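Local coordinates for protein MymaA.19257.a.B3 (Mycobacterium marinum, PDB 6Q10) that is of unknown function but carries a LytR_C-type domain, the soluble part of a secreted or membrane-anchored mycobacterial protein that may act at the cell envelope, at residues G49-L54 and W92-C97; D128-S133 and P144-K149; G76-G81 and A86-V91; A45-A50 and T119-N124. All blocks are in the same frame, centred on the assembly; numbering follows the deposited sequence. Where two conformers were deposited one is given.

Contact 1: residues G49-L54 and W92-C97; sequences GALKDL and WLVAPC
V94 meets both L51 and L54, each of its two methyls taking one leucine. CG2 touches L51 CD2 at 3.8 Å, and CG1 lies 4.0 Å from L54 CD1, with no hydrogen bond between the segments. A branched valine suits this place because its two methyls spread from one carbon and can face two leucines that stand three residues apart on a helix. In L51, chi1 of -70° puts CG beside the backbone N and chi2 (172°) extends CD1; the other branch, CD2, is the one that reaches V94. L51 and V94 are buried and meet at the closer of the two distances, whereas L54 is partly exposed to solvent. The solvent side of the same turn carries K52 and D53, both exposed, and the K52 amine hydrogen-bonds to Q58. The last turn of helix 85-94 soon gives way to loop, in which C97 forms a disulfide with C155. The two helices thus touch through few side chains, and others fill in around them: V32 and V34 of strand 32-36 lie against L51, while I127 and L131 of helix 125-132 pack on V94.

Contact 2: residues D128-S133 and P144-K149; sequences DAVLSS and PTLIAK
Two helices near the C-terminal end of the chain, 125-132 and 144-153, pack here through small and branched aliphatic side chains, V130 lying against both L146 and I147. Methyl CG2 of V130 rests 3.8 Å from L146 CB, the two side chains running alongside one another, head to tail. The other methyl, CG1, is anti to the backbone N (chi1 177°) and meets I147 CG1 at 3.9 Å, where the isoleucine lies roughly perpendicular to the valine. Next to them, A129 CB is 3.7 Å from L146 CD1; alanine suits this spot because its single methyl lets the leucine branch come close to the helix. The pair is a steeply inclined helix-helix packing, the short axes approaching to 9.8 Å with N-to-C directions 133° apart, and the ten residues that connect the segments contain no helix or strand. V130 and I147 form its buried side, V130 also touching L93 of helix 85-94 and I147 touching P24 and P142. Toward the more exposed side polar groups take over. The S132 hydroxyl donates to the backbone O of A129 in the preceding turn (OG to O 2.6 Å), and so satisfies its proton within its own helix. K149 reaches D126, at the beginning of helix 125-132, in a salt bridge that adds a charged tie between the two helices.

Contact 3: residues G76-G81 and A86-V91; sequences GQIRFG and ATAAAV
The methyl of A88 sits over one face of the F80 ring, a CH-pi contact in which CB is 3.8 Å from the ring centroid and 24° off the ring normal. It is displaced toward the rim, so its nearest ring atom is F80 CD2 at 3.5 Å. The phenyl group is placed there by a first torsion of 55°, which puts CG between the backbone N and the carbonyl carbon. Alanine suits the helix here because its one methyl is small enough to point its C-H bonds into the ring face while the helix stays close to the strand. The same methyl also meets I78, whose CG2 is 3.8 Å from A88 CB. I78 sends its other branch along the helix: CD1 reaches V91 CG1 at 3.8 Å, the two side chains adjacent but oppositely directed. I78 and F80, two residues apart on strand 76-80, point to the same side of the sheet, while A88 and V91 fall three residues apart on one side of the helix. The axes of strand 76-80 and helix segment 86-91 run nearly antiparallel, at 165°. On the other side of the strand R79 grips Q77 side-on, NE and NH2 both donating to Q77 OE1 in the guanidinium plane at 2.9 Å; NH1 pairs with D64, so the buried charge is partnered. The contact is the first half of the beta-alpha-beta unit 76-80, 85-94, 99-102, with strand 76-80 lying between strands 99-102 and 110-114 in the sheet.

Contact 4: residues A45-A50 and T119-N124; sequences ADVAGA and TTLAHN
This is an apolar helix-to-loop contact, in which the irregular segment between strand 110-114 and helix 125-132 lays one leucine against helix 43-54. L121 does the work with both branches. CD1 meets A50 CB at 3.7 Å, and CD2 lies 4.0 Å from V47 CG1, the valine and leucine side chains approaching at a slant. CG1 of V47 stands anti to the backbone N (chi1 169°), which turns that methyl to the leucine. The forked end of leucine suits a loop residue that must span two positions three apart on a helix, and the small alanine allows the chain to come near. No hydrogen bond joins the segments. V47 is buried, while A50 and L121 are partly exposed. N124 caps the start of helix 125-132, its OD1 accepting from the backbone N of I127. V47 also packs on L112 and L114 of strand 110-114 and on F118, L121 on L51 and L54 farther along helix 43-54, and A122 is backbone hydrogen-bonded to V94 at the end of helix 85-94.

How the contacts relate
All four contacts are apolar across their segments; depth sets them apart. Contacts 1 and 3 are buried near the chain centre and share helix 85-94: contact 3 packs its start and middle on the sheet, with an aromatic face involved, while contact 1 uses its end against helix 43-54. Contact 4 returns to helix 43-54, sharing G49 and A50 with contact 1, but meets a loop and is only partly buried; the two adjoin at V94 and A122. Contact 2, about 15 Å from the chain centre, is the more peripheral helix pair; L93 of contact 1 touches V130, its buried valine, and V94 touches L131 on the same helix.

Contact 1: residues G49-L54 and W92-C97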
loop_
_atom_site.group_PDB
_atom_site.type_symbol
_atom_site.label_atom_id
_atom_site.label_comp_id
_atom_site.label_asym_id
_atom_site.label_seq_id
_atom_site.Cartn_x
_atom_site.Cartn_y
_atom_site.Cartn_z
ATOM N N GLY A 49 1.601 -4.191 -11.944
ATOM C CA GLY A 49 2.703 -3.864 -12.847
ATOM C C GLY A 49 3.346 -2.535 -12.506
ATOM O O GLY A 49 4.573 -2.397 -12.555
ATOM N N ALA A 50 2.530 -1.537 -12.136
ATOM C CA ALA A 50 3.086 -0.232 -11.769
ATOM C C ALA A 50 3.944 -0.326 -10.512
ATOM O O ALA A 50 4.996 0.326 -10.422
ATOM C CB ALA A 50 1.958 0.782 -11.568
ATOM N N LEU A 51 3.512 -1.133 -9.540
ATOM C CA LEU A 51 4.312 -1.387 -8.337
ATOM C C LEU A 51 5.625 -2.084 -8.683
ATOM O O LEU A 51 6.692 -1.727 -8.164
ATOM C CB LEU A 51 3.517 -2.237 -7.346
ATOM C CG LEU A 51 2.341 -1.528 -6.672
ATOM C CD1 LEU A 51 1.576 -2.565 -5.901
ATOM C CD2 LEU A 51 2.859 -0.441 -5.688
ATOM N N LYS A 52 5.561 -3.111 -9.531
ATOM C CA LYS A 52 6.795 -3.763 -9.969
ATOM C C LYS A 52 7.752 -2.757 -10.594
ATOM O O LYS A 52 8.957 -2.775 -10.312
ATOM C CB LYS A 52 6.469 -4.887 -10.958
ATOM C CG LYS A 52 7.682 -5.763 -11.269
ATOM C CD LYS A 52 7.332 -6.865 -12.246
ATOM C CE LYS A 52 8.550 -7.710 -12.588
ATOM N NZ LYS A 52 8.119 -9.017 -13.156
ATOM N N ASP A 53 7.230 -1.849 -11.422
ATOM C CA ASP A 53 8.091 -0.868 -12.078
ATOM C C ASP A 53 8.777 0.054 -11.077
ATOM O O ASP A 53 9.882 0.546 -11.357
ATOM C CB ASP A 53 7.279 -0.039 -13.072
ATOM C CG ASP A 53 6.838 -0.843 -14.268
ATOM O OD1 ASP A 53 7.418 -1.926 -14.486
ATOM O OD2 ASP A 53 5.936 -0.382 -14.997
ATOM N N LEU A 54 8.140 0.311 -9.926
ATOM C CA LEU A 54 8.731 1.124 -8.868
ATOM C C LEU A 54 9.774 0.377 -8.058
ATOM O O LEU A 54 10.502 0.998 -7.278
ATOM C CB LEU A 54 7.650 1.630 -7.901
ATOM C CG LEU A 54 6.620 2.595 -8.463
ATOM C CD1 LEU A 54 5.544 2.725 -7.427
ATOM C CD2 LEU A 54 7.248 3.944 -8.794
ATOM N N TRP A 92 1.615 2.265 1.472
ATOM C CA TRP A 92 0.835 3.457 1.799
ATOM C C TRP A 92 1.442 4.735 1.233
ATOM O O TRP A 92 0.731 5.721 1.040
ATOM C CB TRP A 92 0.702 3.522 3.336
ATOM C CG TRP A 92 -0.346 4.422 3.895
ATOM C CD1 TRP A 92 -1.602 4.642 3.417
ATOM C CD2 TRP A 92 -0.215 5.205 5.084
ATOM N NE1 TRP A 92 -2.270 5.518 4.259
ATOM C CE2 TRP A 92 -1.424 5.891 5.275
ATOM C CE3 TRP A 92 0.832 5.411 5.985
ATOM C CZ2 TRP A 92 -1.620 6.762 6.358
ATOM C CZ3 TRP A 92 0.626 6.268 7.062
ATOM C CH2 TRP A 92 -0.587 6.917 7.230
ATOM N N LEU A 93 2.756 4.740 0.976
ATOM C CA LEU A 93 3.381 5.878 0.315
ATOM C C LEU A 93 2.764 6.148 -1.048
ATOM O O LEU A 93 2.589 7.305 -1.440
ATOM C CB LEU A 93 4.877 5.608 0.142
ATOM C CG LEU A 93 5.647 5.565 1.448
ATOM C CD1 LEU A 93 7.046 5.013 1.141
ATOM C CD2 LEU A 93 5.754 6.962 2.090
ATOM N N VAL A 94 2.477 5.083 -1.811
ATOM C CA VAL A 94 1.998 5.252 -3.176
ATOM C C VAL A 94 0.486 5.065 -3.271
ATOM O O VAL A 94 -0.093 5.363 -4.324
ATOM C CB VAL A 94 2.750 4.322 -4.150
ATOM C CG1 VAL A 94 4.233 4.770 -4.238
ATOM C CG2 VAL A 94 2.664 2.846 -3.713
ATOM N N ALA A 95 -0.169 4.630 -2.197
ATOM C CA ALA A 95 -1.636 4.597 -2.119
ATOM C C ALA A 95 -2.070 5.308 -0.842
ATOM O O ALA A 95 -2.653 4.703 0.064
ATOM C CB ALA A 95 -2.138 3.155 -2.142
ATOM N N PRO A 96 -1.770 6.602 -0.720
ATOM C CA PRO A 96 -1.888 7.257 0.591
ATOM C C PRO A 96 -3.306 7.492 1.057
ATOM O O PRO A 96 -3.489 7.852 2.237
ATOM C CB PRO A 96 -1.153 8.592 0.374
ATOM C CG PRO A 96 -1.299 8.862 -1.124
ATOM C CD PRO A 96 -1.157 7.472 -1.733
ATOM N N CYS A 97 -4.315 7.366 0.189
ATOM C CA CYS A 97 -5.674 7.689 0.608
ATOM C C CYS A 97 -6.505 6.438 0.838
ATOM O O CYS A 97 -7.734 6.510 0.892
ATOM C CB CYS A 97 -6.315 8.645 -0.394
ATOM S SG CYS A 97 -5.378 10.239 -0.383
#

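Contact 2: residues D128-S133 and P144-K149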
loop_
_atom_site.group_PDB
_atom_site.type_symbol
_atom_site.label_atom_id
_atom_site.label_comp_id
_atom_site.label_asym_id
_atom_site.label_seq_id
_atom_site.Cartn_x
_atom_site.Cartn_y
_atom_site.Cartn_z
ATOM N N ASP A 128 8.881 10.183 -4.304
ATOM C CA ASP A 128 10.000 9.629 -5.054
ATOM C C ASP A 128 11.271 9.633 -4.223
ATOM O O ASP A 128 12.058 8.683 -4.290
ATOM C CB ASP A 128 10.196 10.403 -6.349
ATOM C CG ASP A 128 9.069 10.164 -7.346
ATOM O OD1 ASP A 128 8.076 9.477 -6.998
ATOM O OD2 ASP A 128 9.170 10.677 -8.481
ATOM N N ALA A 129 11.484 10.693 -3.434
ATOM C CA ALA A 129 12.639 10.736 -2.545
ATOM C C ALA A 129 12.596 9.601 -1.539
ATOM O O ALA A 129 13.600 8.910 -1.317
ATOM C CB ALA A 129 12.712 12.091 -1.842
ATOM N N VAL A 130 11.442 9.383 -0.908
ATOM C CA VAL A 130 11.359 8.292 0.060
ATOM C C VAL A 130 11.574 6.945 -0.635
ATOM O O VAL A 130 12.316 6.086 -0.135
ATOM C CB VAL A 130 10.018 8.337 0.809
ATOM C CG1 VAL A 130 9.890 7.141 1.786
ATOM C CG2 VAL A 130 9.873 9.647 1.586
ATOM N N LEU A 131 10.912 6.720 -1.776
ATOM C CA LEU A 131 11.062 5.424 -2.460
ATOM C C LEU A 131 12.522 5.142 -2.819
ATOM O O LEU A 131 12.967 3.999 -2.741
ATOM C CB LEU A 131 10.206 5.349 -3.725
ATOM C CG LEU A 131 8.696 5.388 -3.527
ATOM C CD1 LEU A 131 8.004 5.472 -4.870
ATOM C CD2 LEU A 131 8.244 4.132 -2.765
ATOM N N SER A 132 13.288 6.173 -3.186
ATOM C CA SER A 132 14.702 5.957 -3.502
ATOM C C SER A 132 15.480 5.378 -2.313
ATOM O O SER A 132 16.446 4.624 -2.517
ATOM C CB SER A 132 15.331 7.267 -3.996
ATOM O OG SER A 132 15.558 8.186 -2.941
ATOM N N SER A 133 15.092 5.713 -1.079
ATOM C CA SER A 133 15.727 5.157 0.115
ATOM C C SER A 133 15.316 3.728 0.407
ATOM O O SER A 133 15.860 3.124 1.342
ATOM C CB SER A 133 15.398 5.995 1.345
ATOM O OG SER A 133 15.744 7.331 1.127
ATOM N N PRO A 144 12.222 10.610 7.707
ATOM C CA PRO A 144 10.978 10.609 8.490
ATOM C C PRO A 144 10.169 11.883 8.356
ATOM O O PRO A 144 8.940 11.831 8.497
ATOM C CB PRO A 144 11.476 10.410 9.929
ATOM C CG PRO A 144 12.856 10.952 9.902
ATOM C CD PRO A 144 13.411 10.551 8.566
ATOM N N THR A 145 10.814 13.025 8.109
ATOM C CA THR A 145 10.066 14.265 7.901
ATOM C C THR A 145 9.231 14.213 6.630
ATOM O O THR A 145 8.100 14.715 6.602
ATOM C CB THR A 145 11.017 15.466 7.828
ATOM O OG1 THR A 145 11.786 15.550 9.027
ATOM C CG2 THR A 145 10.230 16.761 7.626
ATOM N N LEU A 146 9.798 13.687 5.541
ATOM C CA LEU A 146 9.014 13.557 4.325
ATOM C C LEU A 146 7.897 12.562 4.515
ATOM O O LEU A 146 6.795 12.769 4.009
ATOM C CB LEU A 146 9.879 13.123 3.139
ATOM C CG LEU A 146 10.940 14.091 2.677
ATOM C CD1 LEU A 146 11.576 13.483 1.448
ATOM C CD2 LEU A 146 10.357 15.450 2.376
ATOM N N ILE A 147 8.172 11.428 5.177
ATOM C CA ILE A 147 7.106 10.452 5.386
ATOM C C ILE A 147 5.958 11.093 6.148
ATOM O O ILE A 147 4.773 10.945 5.785
ATOM C CB ILE A 147 7.649 9.215 6.118
ATOM C CG1 ILE A 147 8.597 8.481 5.190
ATOM C CG2 ILE A 147 6.492 8.318 6.557
ATOM C CD1 ILE A 147 9.440 7.378 5.869
ATOM N N ALA A 148 6.290 11.796 7.230
ATOM C CA ALA A 148 5.266 12.481 8.006
ATOM C C ALA A 148 4.519 13.493 7.155
ATOM O O ALA A 148 3.286 13.551 7.211
ATOM C CB ALA A 148 5.894 13.150 9.226
ATOM N N LYS A 149 5.236 14.245 6.307
ATOM C CA LYS A 149 4.587 15.265 5.488
ATOM C C LYS A 149 3.633 14.647 4.472
ATOM O O LYS A 149 2.529 15.164 4.244
ATOM C CB LYS A 149 5.638 16.132 4.778
ATOM C CG LYS A 149 5.005 17.117 3.791
ATOM C CD LYS A 149 6.058 17.835 2.961
ATOM C CE LYS A 149 5.422 18.617 1.815
ATOM N NZ LYS A 149 6.455 19.173 0.899
#

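Contact 3: residues G76-G81 and A86-V91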
loop_
_atom_site.group_PDB
_atom_site.type_symbol
_atom_site.label_atom_id
_atom_site.label_comp_id
_atom_site.label_asym_id
_atom_site.label_seq_id
_atom_site.Cartn_x
_atom_site.Cartn_y
_atom_site.Cartn_z
ATOM N N GLY A 76 -9.632 2.645 -1.484
ATOM C CA GLY A 76 -9.261 1.259 -1.272
ATOM C C GLY A 76 -8.774 1.022 0.139
ATOM O O GLY A 76 -8.978 1.824 1.028
ATOM N N GLN A 77 -8.134 -0.130 0.334
ATOM C CA GLN A 77 -7.684 -0.551 1.659
ATOM C C GLN A 77 -6.302 -1.152 1.543
ATOM O O GLN A 77 -5.928 -1.665 0.488
ATOM C CB GLN A 77 -8.609 -1.618 2.287
ATOM C CG GLN A 77 -10.002 -1.131 2.444
ATOM C CD GLN A 77 -10.956 -2.211 2.897
ATOM O OE1 GLN A 77 -10.701 -3.413 2.728
ATOM N NE2 GLN A 77 -12.079 -1.779 3.477
ATOM N N ILE A 78 -5.536 -1.086 2.626
ATOM C CA ILE A 78 -4.315 -1.870 2.751
ATOM C C ILE A 78 -4.502 -2.784 3.948
ATOM O O ILE A 78 -4.752 -2.302 5.060
ATOM C CB ILE A 78 -3.074 -0.986 2.915
ATOM C CG1 ILE A 78 -2.926 -0.068 1.703
ATOM C CG2 ILE A 78 -1.802 -1.859 3.045
ATOM C CD1 ILE A 78 -1.834 1.008 1.888
ATOM N N ARG A 79 -4.459 -4.094 3.708
ATOM C CA ARG A 79 -4.739 -5.098 4.735
ATOM C C ARG A 79 -3.457 -5.865 5.029
ATOM O O ARG A 79 -2.746 -6.275 4.102
ATOM C CB ARG A 79 -5.829 -6.062 4.288
ATOM C CG ARG A 79 -7.139 -5.428 3.836
ATOM C CD ARG A 79 -8.047 -6.525 3.309
ATOM N NE ARG A 79 -9.258 -5.945 2.727
ATOM C CZ ARG A 79 -10.000 -6.534 1.803
ATOM N NH1 ARG A 79 -9.668 -7.738 1.344
ATOM N NH2 ARG A 79 -11.085 -5.913 1.323
ATOM N N PHE A 80 -3.160 -6.058 6.310
ATOM C CA PHE A 80 -1.868 -6.631 6.692
ATOM C C PHE A 80 -1.975 -7.174 8.103
ATOM O O PHE A 80 -2.920 -6.881 8.838
ATOM C CB PHE A 80 -0.755 -5.573 6.630
ATOM C CG PHE A 80 -1.060 -4.356 7.450
ATOM C CD1 PHE A 80 -0.558 -4.213 8.728
ATOM C CD2 PHE A 80 -1.857 -3.346 6.935
ATOM C CE1 PHE A 80 -0.851 -3.094 9.484
ATOM C CE2 PHE A 80 -2.147 -2.218 7.689
ATOM C CZ PHE A 80 -1.650 -2.104 8.969
ATOM N N GLY A 81 -0.982 -7.973 8.479
ATOM C CA GLY A 81 -0.778 -8.353 9.856
ATOM C C GLY A 81 0.439 -7.626 10.411
ATOM O O GLY A 81 1.183 -6.971 9.690
ATOM N N ALA A 86 5.665 -3.018 7.941
ATOM C CA ALA A 86 6.591 -2.181 7.173
ATOM C C ALA A 86 6.295 -2.241 5.685
ATOM O O ALA A 86 6.437 -1.231 4.985
ATOM C CB ALA A 86 8.042 -2.588 7.438
ATOM N N THR A 87 5.880 -3.405 5.172
ATOM C CA THR A 87 5.438 -3.451 3.795
ATOM C C THR A 87 4.216 -2.581 3.584
ATOM O O THR A 87 4.129 -1.839 2.597
ATOM C CB THR A 87 5.151 -4.890 3.401
ATOM O OG1 THR A 87 6.398 -5.602 3.403
ATOM C CG2 THR A 87 4.547 -4.940 2.013
ATOM N N ALA A 88 3.264 -2.648 4.508
ATOM C CA ALA A 88 2.080 -1.813 4.364
ATOM C C ALA A 88 2.454 -0.334 4.360
ATOM O O ALA A 88 1.867 0.458 3.618
ATOM C CB ALA A 88 1.094 -2.112 5.493
ATOM N N ALA A 89 3.460 0.047 5.160
ATOM C CA ALA A 89 3.891 1.444 5.183
ATOM C C ALA A 89 4.459 1.851 3.833
ATOM O O ALA A 89 4.290 3.000 3.402
ATOM C CB ALA A 89 4.933 1.651 6.279
ATOM N N ALA A 90 5.192 0.932 3.182
ATOM C CA ALA A 90 5.729 1.209 1.855
ATOM C C ALA A 90 4.608 1.363 0.829
ATOM O O ALA A 90 4.630 2.299 0.021
ATOM C CB ALA A 90 6.700 0.085 1.432
ATOM N N VAL A 91 3.631 0.445 0.845
ATOM C CA VAL A 91 2.489 0.569 -0.060
ATOM C C VAL A 91 1.740 1.874 0.201
ATOM O O VAL A 91 1.273 2.538 -0.733
ATOM C CB VAL A 91 1.560 -0.648 0.085
ATOM C CG1 VAL A 91 0.356 -0.502 -0.844
ATOM C CG2 VAL A 91 2.341 -1.929 -0.259
#

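Contact 4: residues A45-A50 and T119-N124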
loop_
_atom_site.group_PDB
_atom_site.type_symbol
_atom_site.label_atom_id
_atom_site.label_comp_id
_atom_site.label_asym_id
_atom_site.label_seq_id
_atom_site.Cartn_x
_atom_site.Cartn_y
_atom_site.Cartn_z
ATOM N N ALA A 45 -4.160 -5.899 -12.192
ATOM C CA ALA A 45 -2.964 -6.241 -12.950
ATOM C C ALA A 45 -2.177 -4.989 -13.322
ATOM O O ALA A 45 -0.939 -4.999 -13.289
ATOM C CB ALA A 45 -3.341 -7.036 -14.205
ATOM N N ASP A 46 -2.879 -3.917 -13.711
ATOM C CA ASP A 46 -2.208 -2.667 -14.062
ATOM C C ASP A 46 -1.441 -2.123 -12.871
ATOM O O ASP A 46 -0.278 -1.712 -13.004
ATOM C CB ASP A 46 -3.217 -1.622 -14.543
ATOM C CG ASP A 46 -3.866 -1.996 -15.844
ATOM O OD1 ASP A 46 -3.254 -2.778 -16.603
ATOM O OD2 ASP A 46 -4.982 -1.496 -16.102
ATOM N N VAL A 47 -2.071 -2.116 -11.691
ATOM C CA VAL A 47 -1.421 -1.537 -10.518
ATOM C C VAL A 47 -0.276 -2.429 -10.048
ATOM O O VAL A 47 0.791 -1.935 -9.658
ATOM C CB VAL A 47 -2.452 -1.270 -9.401
ATOM C CG1 VAL A 47 -1.764 -0.912 -8.066
ATOM C CG2 VAL A 47 -3.388 -0.159 -9.832
ATOM N N ALA A 48 -0.471 -3.754 -10.084
ATOM C CA ALA A 48 0.628 -4.665 -9.751
ATOM C C ALA A 48 1.839 -4.418 -10.651
ATOM O O ALA A 48 2.995 -4.419 -10.182
ATOM C CB ALA A 48 0.156 -6.122 -9.866
ATOM N N GLY A 49 1.601 -4.191 -11.944
ATOM C CA GLY A 49 2.703 -3.864 -12.847
ATOM C C GLY A 49 3.346 -2.535 -12.506
ATOM O O GLY A 49 4.573 -2.397 -12.555
ATOM N N ALA A 50 2.530 -1.537 -12.136
ATOM C CA ALA A 50 3.086 -0.232 -11.769
ATOM C C ALA A 50 3.944 -0.326 -10.512
ATOM O O ALA A 50 4.996 0.326 -10.422
ATOM C CB ALA A 50 1.958 0.782 -11.568
ATOM N N THR A 119 -7.561 5.511 -8.921
ATOM C CA THR A 119 -7.164 5.786 -10.300
ATOM C C THR A 119 -5.740 5.302 -10.538
ATOM O O THR A 119 -5.554 4.259 -11.171
ATOM C CB THR A 119 -7.321 7.269 -10.648
ATOM O OG1 THR A 119 -6.660 8.071 -9.660
ATOM C CG2 THR A 119 -8.798 7.662 -10.751
ATOM N N THR A 120 -4.730 5.994 -10.005
ATOM C CA THR A 120 -3.338 5.644 -10.208
ATOM C C THR A 120 -2.587 5.714 -8.878
ATOM O O THR A 120 -3.057 6.308 -7.902
ATOM C CB THR A 120 -2.664 6.594 -11.214
ATOM O OG1 THR A 120 -2.659 7.916 -10.671
ATOM C CG2 THR A 120 -3.411 6.615 -12.536
ATOM N N LEU A 121 -1.425 5.068 -8.838
ATOM C CA LEU A 121 -0.520 5.262 -7.713
ATOM C C LEU A 121 -0.102 6.730 -7.615
ATOM O O LEU A 121 -0.026 7.454 -8.616
ATOM C CB LEU A 121 0.728 4.391 -7.868
ATOM C CG LEU A 121 0.507 2.877 -7.899
ATOM C CD1 LEU A 121 1.847 2.233 -8.126
ATOM C CD2 LEU A 121 -0.096 2.448 -6.582
ATOM N N ALA A 122 0.160 7.161 -6.390
ATOM C CA ALA A 122 0.589 8.528 -6.151
ATOM C C ALA A 122 2.075 8.663 -6.412
ATOM O O ALA A 122 2.856 7.745 -6.142
ATOM C CB ALA A 122 0.292 8.952 -4.711
ATOM N N HIS A 123 2.462 9.828 -6.920
ATOM C CA HIS A 123 3.876 10.122 -7.084
ATOM C C HIS A 123 4.077 11.626 -7.077
ATOM O O HIS A 123 3.252 12.388 -7.597
ATOM C CB HIS A 123 4.450 9.504 -8.368
ATOM C CG HIS A 123 4.050 10.219 -9.619
ATOM N ND1 HIS A 123 4.820 11.213 -10.185
ATOM C CD2 HIS A 123 2.967 10.081 -10.420
ATOM C CE1 HIS A 123 4.229 11.660 -11.277
ATOM N NE2 HIS A 123 3.102 10.990 -11.443
ATOM N N ASN A 124 5.176 12.035 -6.475
ATOM C CA ASN A 124 5.582 13.428 -6.435
ATOM C C ASN A 124 7.032 13.407 -5.974
ATOM O O ASN A 124 7.592 12.336 -5.745
ATOM C CB ASN A 124 4.669 14.280 -5.545
ATOM C CG ASN A 124 4.611 13.795 -4.112
ATOM O OD1 ASN A 124 5.618 13.403 -3.522
ATOM N ND2 ASN A 124 3.409 13.794 -3.547
#